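Local coordinates for protein LysR family transcriptional regulator (Vibrio vulnificus, PDB 5B7H) that probably regulates transcription as a DNA-binding LysR-type factor of the OxyR kind, represented here by its regulatory domain, at residues A[105-108]-A[109-112]. The protein carries 1 engineered substitution. Numbering follows the deposited sequence.
Sequences PIKY and DDLP
CD1 of L111 sits at the rim of the Y108 ring, close to the plane of the ring, 4.1 Å from CD1 of Y108. Both side chains leave the turn in the same direction, one beside the other. L135 and P186 also touch Y108, and its OH is hydrogen-bonded to the carbonyl oxygen of C133. The other methyl of L111, CD2, packs loosely against CG2 of I106 at 4.3 Å. The carboxylate of D110 lies across the aliphatic chain of K107, with OD1 of D110 3.3 Å from CD of K107. The side chain of K107 leaves the backbone with CG anti to N (chi1 -179°) and bends at its last torsion. NZ of K107 thus comes to rest against CB of D109 at 3.4 Å. OD1 of D109 lies 4.1 Å from NZ of K107, beyond a salt bridge. Residues 108-110 form a short 3-10 turn in the loop between strand 81-95 and helix 124-132 of the regulatory domain. Two successive i to i+3 bonds hold it. N of D110 donates to O of K107 at 3.0 Å, and N of L111 to O of Y108 at 3.1 Å. I106 and L111 are buried, while K107, D109 and D110 are exposed. NZ of K140 is hydrogen-bonded to the carbonyl oxygen of L111, just past the turn.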
ATOM      1  N   PRO A 105     -30.518  -3.857   0.173  1.00 32.16           N
ATOM      2  CA  PRO A 105     -29.606  -3.338  -0.866  1.00 39.66           C
ATOM      3  C   PRO A 105     -29.377  -1.841  -0.752  1.00 36.33           C
ATOM      4  O   PRO A 105     -30.284  -1.092  -0.356  1.00 30.58           O
ATOM      5  CB  PRO A 105     -30.355  -3.603  -2.182  1.00 39.53           C
ATOM      6  CG  PRO A 105     -31.432  -4.559  -1.838  1.00 41.38           C
ATOM      7  CD  PRO A 105     -31.790  -4.303  -0.406  1.00 38.95           C
ATOM      8  N   ILE A 106     -28.152  -1.432  -1.080  1.00 24.91           N
ATOM      9  CA  ILE A 106     -27.798  -0.021  -1.095  1.00 24.57           C
ATOM     10  C   ILE A 106     -28.561   0.678  -2.201  1.00 25.38           C
ATOM     11  O   ILE A 106     -28.598   0.222  -3.347  1.00 28.72           O
ATOM     12  CB  ILE A 106     -26.291   0.150  -1.319  1.00 25.53           C
ATOM     13  CG1 ILE A 106     -25.525  -0.543  -0.220  1.00 32.67           C
ATOM     14  CG2 ILE A 106     -25.932   1.650  -1.323  1.00 25.87           C
ATOM     15  CD1 ILE A 106     -25.772   0.103   1.062  1.00 35.84           C
ATOM     16  N   LYS A 107     -29.157   1.806  -1.864  1.00 25.69           N
ATOM     17  CA  LYS A 107     -29.694   2.751  -2.834  1.00 23.24           C
ATOM     18  C   LYS A 107     -29.020   4.079  -2.511  1.00 24.63           C
ATOM     19  O   LYS A 107     -29.104   4.549  -1.369  1.00 22.76           O
ATOM     20  CB  LYS A 107     -31.214   2.866  -2.671  1.00 27.50           C
ATOM     21  CG  LYS A 107     -31.883   3.786  -3.640  1.00 33.49           C
ATOM     22  CD  LYS A 107     -33.373   3.912  -3.273  1.00 41.83           C
ATOM     23  CE  LYS A 107     -34.191   4.495  -4.407  1.00 53.70           C
ATOM     24  NZ  LYS A 107     -33.808   5.896  -4.706  1.00 55.79           N
ATOM     25  N   TYR A 108     -28.329   4.668  -3.495  1.00 20.21           N
ATOM     26  CA  TYR A 108     -27.520   5.851  -3.188  1.00 18.76           C
ATOM     27  C   TYR A 108     -28.377   6.982  -2.622  1.00 19.74           C
ATOM     28  O   TYR A 108     -27.927   7.708  -1.732  1.00 21.29           O
ATOM     29  CB  TYR A 108     -26.805   6.353  -4.430  1.00 24.87           C
ATOM     30  CG  TYR A 108     -25.809   5.399  -5.014  1.00 24.09           C
ATOM     31  CD1 TYR A 108     -24.898   4.724  -4.212  1.00 21.16           C
ATOM     32  CD2 TYR A 108     -25.765   5.197  -6.380  1.00 20.78           C
ATOM     33  CE1 TYR A 108     -23.962   3.857  -4.774  1.00 18.31           C
ATOM     34  CE2 TYR A 108     -24.830   4.340  -6.957  1.00 19.02           C
ATOM     35  CZ  TYR A 108     -23.938   3.680  -6.151  1.00 22.39           C
ATOM     36  OH  TYR A 108     -23.020   2.790  -6.706  1.00 21.90           O
ATOM     37  N   ASP A 109     -29.598   7.158  -3.142  1.00 22.15           N
ATOM     38  CA  ASP A 109     -30.454   8.259  -2.698  1.00 24.28           C
ATOM     39  C   ASP A 109     -30.811   8.162  -1.221  1.00 30.16           C
ATOM     40  O   ASP A 109     -31.166   9.180  -0.612  1.00 29.79           O
ATOM     41  CB  ASP A 109     -31.757   8.309  -3.516  1.00 27.51           C
ATOM     42  CG  ASP A 109     -32.496   9.627  -3.341  1.00 34.20           C
ATOM     43  OD1 ASP A 109     -33.695   9.604  -3.007  1.00 40.56           O
ATOM     44  OD2 ASP A 109     -31.835  10.691  -3.486  1.00 31.78           O
ATOM     45  N   ASP A 110     -30.751   6.972  -0.640  1.00 25.08           N
ATOM     46  CA  ASP A 110     -31.084   6.797   0.768  1.00 25.42           C
ATOM     47  C   ASP A 110     -29.888   6.938   1.700  1.00 24.44           C
ATOM     48  O   ASP A 110     -30.088   6.974   2.926  1.00 28.60           O
ATOM     49  CB  ASP A 110     -31.728   5.423   0.999  1.00 28.65           C
ATOM     50  CG  ASP A 110     -33.094   5.295   0.336  1.00 33.70           C
ATOM     51  OD1 ASP A 110     -33.485   4.139   0.054  1.00 35.11           O
ATOM     52  OD2 ASP A 110     -33.777   6.331   0.111  1.00 36.62           O
ATOM     53  N   LEU A 111     -28.669   7.035   1.157  1.00 21.72           N
ATOM     54  CA  LEU A 111     -27.488   7.228   1.983  1.00 20.44           C
ATOM     55  C   LEU A 111     -27.470   8.673   2.465  1.00 22.29           C
ATOM     56  O   LEU A 111     -28.042   9.549   1.829  1.00 24.63           O
ATOM     57  CB  LEU A 111     -26.229   7.015   1.152  1.00 18.86           C
ATOM     58  CG  LEU A 111     -26.008   5.615   0.608  1.00 22.61           C
ATOM     59  CD1 LEU A 111     -24.698   5.640  -0.203  1.00 18.92           C
ATOM     60  CD2 LEU A 111     -25.907   4.605   1.754  1.00 30.63           C
ATOM     61  N   PRO A 112     -26.793   8.956   3.574  1.00 21.93           N
ATOM     62  CA  PRO A 112     -26.628  10.355   3.971  1.00 22.00           C
ATOM     63  C   PRO A 112     -25.734  11.074   2.968  1.00 21.25           C
ATOM     64  O   PRO A 112     -24.866  10.466   2.335  1.00 19.04           O
ATOM     65  CB  PRO A 112     -25.930  10.257   5.331  1.00 26.96           C
ATOM     66  CG  PRO A 112     -26.145   8.857   5.798  1.00 24.21           C
ATOM     67  CD  PRO A 112     -26.201   8.024   4.553  1.00 23.49           C
TER